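Local coordinates for GTPase-activating protein GYP1 (Saccharomyces cerevisiae, PDB 1FKM) that stimulates GTP hydrolysis by Ypt/Rab GTPases such as YPT1 and YPT7, supplying arginine and glutamine fingers in trans through its Rab-GAP (TBC) domain, at residues H38-W43 and L145-P150; P151-I154 and I159-P162. One frame throughout, in Å; residues are numbered along the deposited sequence.

In the fold
Both contacts lie within the TBC domain, the all-helical GAP part of a longer protein, and on the same side of the chain's centre; their own centres are about 11 Å apart. They come in series. Contact 1 brings helix 39-46 against the chain just after helix 133-145, and contact 2 then links two parts of the same connection, which runs on to helix 168-186. The two touch through T146 CG2 and I154 CG2, 3.7 Å apart, and through L145 CD1 and P162 CG, 3.8 Å apart. Contact 1 sets the start of the connection against helix 39-46, while contact 2 is a small surface approach within it; both lie away from the R96 and Q131 fingers.

Contact 1. Residues H38-W43 and L145-P150; sequences HRPVVW and LTEYLP
T146 OG1 is shared between a polar and an apolar neighbour: its hydroxyl is hydrogen-bonded to T143 O, one turn back, while P40 CG packs against the same oxygen at 3.6 Å. The P40 ring and the T146 side chain meet at about a right angle. E147 runs alongside the ring in the opposite direction. Its CG is anti to the backbone N (chi1 -163°) and the chain stays extended beyond, which lays CB and then the carboxylate carbon along the proline ring: E147 CB is 3.8 Å from P40 CG, and E147 CD comes to 3.9 Å from P40 CB. The carboxylate then passes on to V41, where E147 OE2 stands 3.9 Å from V41 CG2; E147 OE1 has a long, weak ion pair with K44 NZ. No hydrogen bond joins the two segments, so van der Waals packing carries the contact. On another side of helix 39-46, D255 takes a salt bridge from R39 NE and a hydrogen bond from W43 NE1, while R39 and W43 also pack on T143. The arrangement is that of helix-end packing in the all-helical TBC fold, a proline in the opening turn of one helix set against the chain leaving another.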
loop_
_atom_site.group_PDB
_atom_site.type_symbol
_atom_site.label_atom_id
_atom_site.label_comp_id
_atom_site.label_asym_id
_atom_site.label_seq_id
_atom_site.Cartn_x
_atom_site.Cartn_y
_atom_site.Cartn_z
ATOM N N HIS A 38 8.031 -11.190 -10.479
ATOM C CA HIS A 38 6.625 -11.594 -10.550
ATOM C C HIS A 38 5.627 -10.661 -9.879
ATOM O O HIS A 38 4.421 -10.797 -10.087
ATOM C CB HIS A 38 6.445 -12.990 -9.947
ATOM C CG HIS A 38 6.936 -14.093 -10.829
ATOM N ND1 HIS A 38 7.908 -14.986 -10.432
ATOM C CD2 HIS A 38 6.596 -14.441 -12.091
ATOM C CE1 HIS A 38 8.147 -15.837 -11.414
ATOM N NE2 HIS A 38 7.363 -15.528 -12.431
ATOM N N ARG A 39 6.104 -9.713 -9.083
ATOM C CA ARG A 39 5.174 -8.828 -8.388
ATOM C C ARG A 39 4.099 -8.134 -9.217
ATOM O O ARG A 39 2.931 -8.135 -8.831
ATOM C CB ARG A 39 5.928 -7.783 -7.560
ATOM C CG ARG A 39 6.488 -8.344 -6.268
ATOM C CD ARG A 39 6.764 -7.244 -5.246
ATOM N NE ARG A 39 7.216 -7.806 -3.978
ATOM C CZ ARG A 39 8.483 -7.854 -3.580
ATOM N NH1 ARG A 39 9.449 -7.367 -4.350
ATOM N NH2 ARG A 39 8.784 -8.394 -2.408
ATOM N N PRO A 40 4.465 -7.518 -10.351
ATOM C CA PRO A 40 3.433 -6.846 -11.146
ATOM C C PRO A 40 2.212 -7.729 -11.400
ATOM O O PRO A 40 1.093 -7.382 -11.019
ATOM C CB PRO A 40 4.172 -6.489 -12.432
ATOM C CG PRO A 40 5.562 -6.206 -11.928
ATOM C CD PRO A 40 5.788 -7.363 -10.980
ATOM N N VAL A 41 2.439 -8.876 -12.031
ATOM C CA VAL A 41 1.350 -9.797 -12.335
ATOM C C VAL A 41 0.646 -10.347 -11.096
ATOM O O VAL A 41 -0.582 -10.310 -11.008
ATOM C CB VAL A 41 1.852 -10.981 -13.182
ATOM C CG1 VAL A 41 0.764 -12.039 -13.302
ATOM C CG2 VAL A 41 2.244 -10.486 -14.566
ATOM N N VAL A 42 1.419 -10.840 -10.135
ATOM C CA VAL A 42 0.837 -11.422 -8.930
ATOM C C VAL A 42 0.037 -10.430 -8.101
ATOM O O VAL A 42 -1.023 -10.775 -7.590
ATOM C CB VAL A 42 1.924 -12.092 -8.050
ATOM C CG1 VAL A 42 1.288 -12.684 -6.794
ATOM C CG2 VAL A 42 2.620 -13.195 -8.848
ATOM N N TRP A 43 0.530 -9.200 -7.955
ATOM C CA TRP A 43 -0.218 -8.204 -7.198
ATOM C C TRP A 43 -1.566 -7.922 -7.875
ATOM O O TRP A 43 -2.590 -7.788 -7.206
ATOM C CB TRP A 43 0.580 -6.903 -7.084
ATOM C CG TRP A 43 1.552 -6.878 -5.946
ATOM C CD1 TRP A 43 2.188 -7.954 -5.371
ATOM C CD2 TRP A 43 2.053 -5.712 -5.279
ATOM N NE1 TRP A 43 3.056 -7.519 -4.389
ATOM C CE2 TRP A 43 2.991 -6.150 -4.313
ATOM C CE3 TRP A 43 1.800 -4.338 -5.405
ATOM C CZ2 TRP A 43 3.677 -5.264 -3.481
ATOM C CZ3 TRP A 43 2.487 -3.452 -4.571
ATOM C CH2 TRP A 43 3.411 -3.921 -3.625
ATOM N N LEU A 145 5.645 -0.226 -12.256
ATOM C CA LEU A 145 6.649 0.386 -13.123
ATOM C C LEU A 145 7.756 -0.611 -13.450
ATOM O O LEU A 145 8.306 -0.579 -14.542
ATOM C CB LEU A 145 7.305 1.588 -12.435
ATOM C CG LEU A 145 7.043 3.030 -12.863
ATOM C CD1 LEU A 145 7.938 3.946 -12.029
ATOM C CD2 LEU A 145 7.340 3.219 -14.348
ATOM N N THR A 146 8.089 -1.490 -12.503
ATOM C CA THR A 146 9.177 -2.442 -12.724
ATOM C C THR A 146 8.941 -3.384 -13.890
ATOM O O THR A 146 9.889 -3.916 -14.455
ATOM C CB THR A 146 9.501 -3.291 -11.453
ATOM O OG1 THR A 146 8.392 -4.137 -11.121
ATOM C CG2 THR A 146 9.820 -2.378 -10.272
ATOM N N GLU A 147 7.682 -3.588 -14.253
ATOM C CA GLU A 147 7.362 -4.475 -15.365
ATOM C C GLU A 147 7.863 -3.912 -16.698
ATOM O O GLU A 147 8.001 -4.650 -17.669
ATOM C CB GLU A 147 5.850 -4.691 -15.451
ATOM C CG GLU A 147 5.462 -5.887 -16.299
ATOM C CD GLU A 147 3.968 -6.141 -16.307
ATOM O OE1 GLU A 147 3.190 -5.169 -16.209
ATOM O OE2 GLU A 147 3.572 -7.317 -16.423
ATOM N N TYR A 148 8.127 -2.609 -16.744
ATOM C CA TYR A 148 8.593 -1.960 -17.977
ATOM C C TYR A 148 10.111 -1.840 -18.088
ATOM O O TYR A 148 10.630 -1.317 -19.079
ATOM C CB TYR A 148 7.959 -0.571 -18.103
ATOM C CG TYR A 148 6.461 -0.620 -18.280
ATOM C CD1 TYR A 148 5.891 -0.732 -19.550
ATOM C CD2 TYR A 148 5.613 -0.595 -17.178
ATOM C CE1 TYR A 148 4.511 -0.817 -19.714
ATOM C CE2 TYR A 148 4.232 -0.683 -17.332
ATOM C CZ TYR A 148 3.690 -0.793 -18.599
ATOM O OH TYR A 148 2.327 -0.884 -18.747
ATOM N N LEU A 149 10.813 -2.314 -17.066
ATOM C CA LEU A 149 12.271 -2.280 -17.037
ATOM C C LEU A 149 12.804 -3.685 -17.252
ATOM O O LEU A 149 12.094 -4.664 -17.020
ATOM C CB LEU A 149 12.769 -1.806 -15.668
ATOM C CG LEU A 149 12.708 -0.330 -15.287
ATOM C CD1 LEU A 149 13.031 -0.171 -13.812
ATOM C CD2 LEU A 149 13.694 0.445 -16.141
ATOM N N PRO A 150 14.061 -3.803 -17.713
ATOM C CA PRO A 150 14.631 -5.138 -17.914
ATOM C C PRO A 150 14.702 -5.740 -16.509
ATOM O O PRO A 150 14.981 -5.024 -15.544
ATOM C CB PRO A 150 16.025 -4.838 -18.472
ATOM C CG PRO A 150 15.831 -3.534 -19.196
ATOM C CD PRO A 150 14.963 -2.758 -18.227
#

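Contact 2. Residues P151-I154 and I159-P162; sequences PSQI and IKDP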
loop_
_atom_site.group_PDB
_atom_site.type_symbol
_atom_site.label_atom_id
_atom_site.label_comp_id
_atom_site.label_asym_id
_atom_site.label_seq_id
_atom_site.Cartn_x
_atom_site.Cartn_y
_atom_site.Cartn_z
ATOM N N PRO A 151 14.446 -7.050 -16.367
ATOM C CA PRO A 151 14.501 -7.664 -15.037
ATOM C C PRO A 151 15.774 -7.321 -14.261
ATOM O O PRO A 151 15.746 -7.133 -13.042
ATOM C CB PRO A 151 14.397 -9.153 -15.346
ATOM C CG PRO A 151 13.508 -9.168 -16.556
ATOM C CD PRO A 151 14.078 -8.045 -17.392
ATOM N N SER A 152 16.887 -7.227 -14.978
ATOM C CA SER A 152 18.170 -6.927 -14.359
ATOM C C SER A 152 18.307 -5.491 -13.859
ATOM O O SER A 152 19.301 -5.151 -13.223
ATOM C CB SER A 152 19.306 -7.252 -15.339
ATOM O OG SER A 152 19.034 -6.728 -16.630
ATOM N N GLN A 153 17.310 -4.652 -14.127
ATOM C CA GLN A 153 17.370 -3.260 -13.686
ATOM C C GLN A 153 16.250 -2.864 -12.724
ATOM O O GLN A 153 16.091 -1.690 -12.410
ATOM C CB GLN A 153 17.346 -2.317 -14.894
ATOM C CG GLN A 153 18.582 -2.392 -15.771
ATOM C CD GLN A 153 18.510 -1.447 -16.959
ATOM O OE1 GLN A 153 18.189 -0.270 -16.807
ATOM N NE2 GLN A 153 18.814 -1.959 -18.146
ATOM N N ILE A 154 15.483 -3.840 -12.251
ATOM C CA ILE A 154 14.383 -3.562 -11.334
ATOM C C ILE A 154 14.823 -2.834 -10.066
ATOM O O ILE A 154 14.091 -1.999 -9.540
ATOM C CB ILE A 154 13.649 -4.872 -10.957
ATOM C CG1 ILE A 154 12.899 -5.397 -12.183
ATOM C CG2 ILE A 154 12.678 -4.629 -9.813
ATOM C CD1 ILE A 154 12.174 -6.712 -11.961
ATOM N N ILE A 159 15.295 5.427 -9.123
ATOM C CA ILE A 159 16.163 6.516 -9.563
ATOM C C ILE A 159 16.101 6.839 -11.054
ATOM O O ILE A 159 16.823 7.715 -11.532
ATOM C CB ILE A 159 17.636 6.233 -9.185
ATOM C CG1 ILE A 159 18.101 4.928 -9.829
ATOM C CG2 ILE A 159 17.779 6.153 -7.667
ATOM C CD1 ILE A 159 19.568 4.630 -9.614
ATOM N N LYS A 160 15.232 6.155 -11.790
ATOM C CA LYS A 160 15.122 6.400 -13.223
ATOM C C LYS A 160 13.798 7.042 -13.633
ATOM O O LYS A 160 12.738 6.669 -13.135
ATOM C CB LYS A 160 15.321 5.089 -13.991
ATOM C CG LYS A 160 16.668 4.441 -13.714
ATOM C CD LYS A 160 16.866 3.151 -14.489
ATOM C CE LYS A 160 18.242 2.565 -14.194
ATOM N NZ LYS A 160 18.501 1.292 -14.922
ATOM N N ASP A 161 13.876 8.011 -14.545
ATOM C CA ASP A 161 12.692 8.707 -15.045
ATOM C C ASP A 161 11.961 7.792 -16.027
ATOM O O ASP A 161 12.519 7.420 -17.060
ATOM C CB ASP A 161 13.104 9.991 -15.768
ATOM C CG ASP A 161 11.913 10.857 -16.163
ATOM O OD1 ASP A 161 10.830 10.315 -16.477
ATOM O OD2 ASP A 161 12.074 12.096 -16.179
ATOM N N PRO A 162 10.700 7.423 -15.721
ATOM C CA PRO A 162 9.902 6.547 -16.586
ATOM C C PRO A 162 9.801 7.021 -18.034
ATOM O O PRO A 162 9.657 6.212 -18.951
ATOM C CB PRO A 162 8.536 6.529 -15.897
ATOM C CG PRO A 162 8.894 6.674 -14.454
ATOM C CD PRO A 162 9.952 7.764 -14.496
#
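Q153 and K160 make the whole contact, and its polar part is a single approach: Q153 OE1 lies 2.5 Å from K160 NZ. The pair is very short, and its bonding geometry is doubtful. The angle from K160 CE through K160 NZ to Q153 OE1 is 153°, whereas the N-H bonds of a tetrahedral ammonium group lie near 109° from CE, so none points well at the amide oxygen. NZ is modestly tilted from the plane of the Q153 amide. The ammonium group also lies in van der Waals range of the glutamine methylenes, with K160 NZ 3.8 Å from both Q153 CB and Q153 CG; K160 CE follows at 3.9 Å from Q153 OE1. An alanine in place of Q153 would remove the amide and is likely to leave the K160 amino group without its carbonyl neighbour and able to swing away. The two side chains cross at about a right angle. Both are extended beyond CG and meet at their ends, across 9.9 Å between Q153 CA and K160 CA. Backbone bonding on the glutamine side is slight, a weak bond from I154 N to P151 O in a 3-10 turn. On the lysine side, D161 OD1 is hydrogen-bonded to S163 and S108, and P162 packs on helix 107-123. Q153 also touches a crystal neighbour, which may influence its pose. Chemically, this is a lysine cation facing a neutral amide dipole at the surface, an approach probably weaker than one between opposite charges.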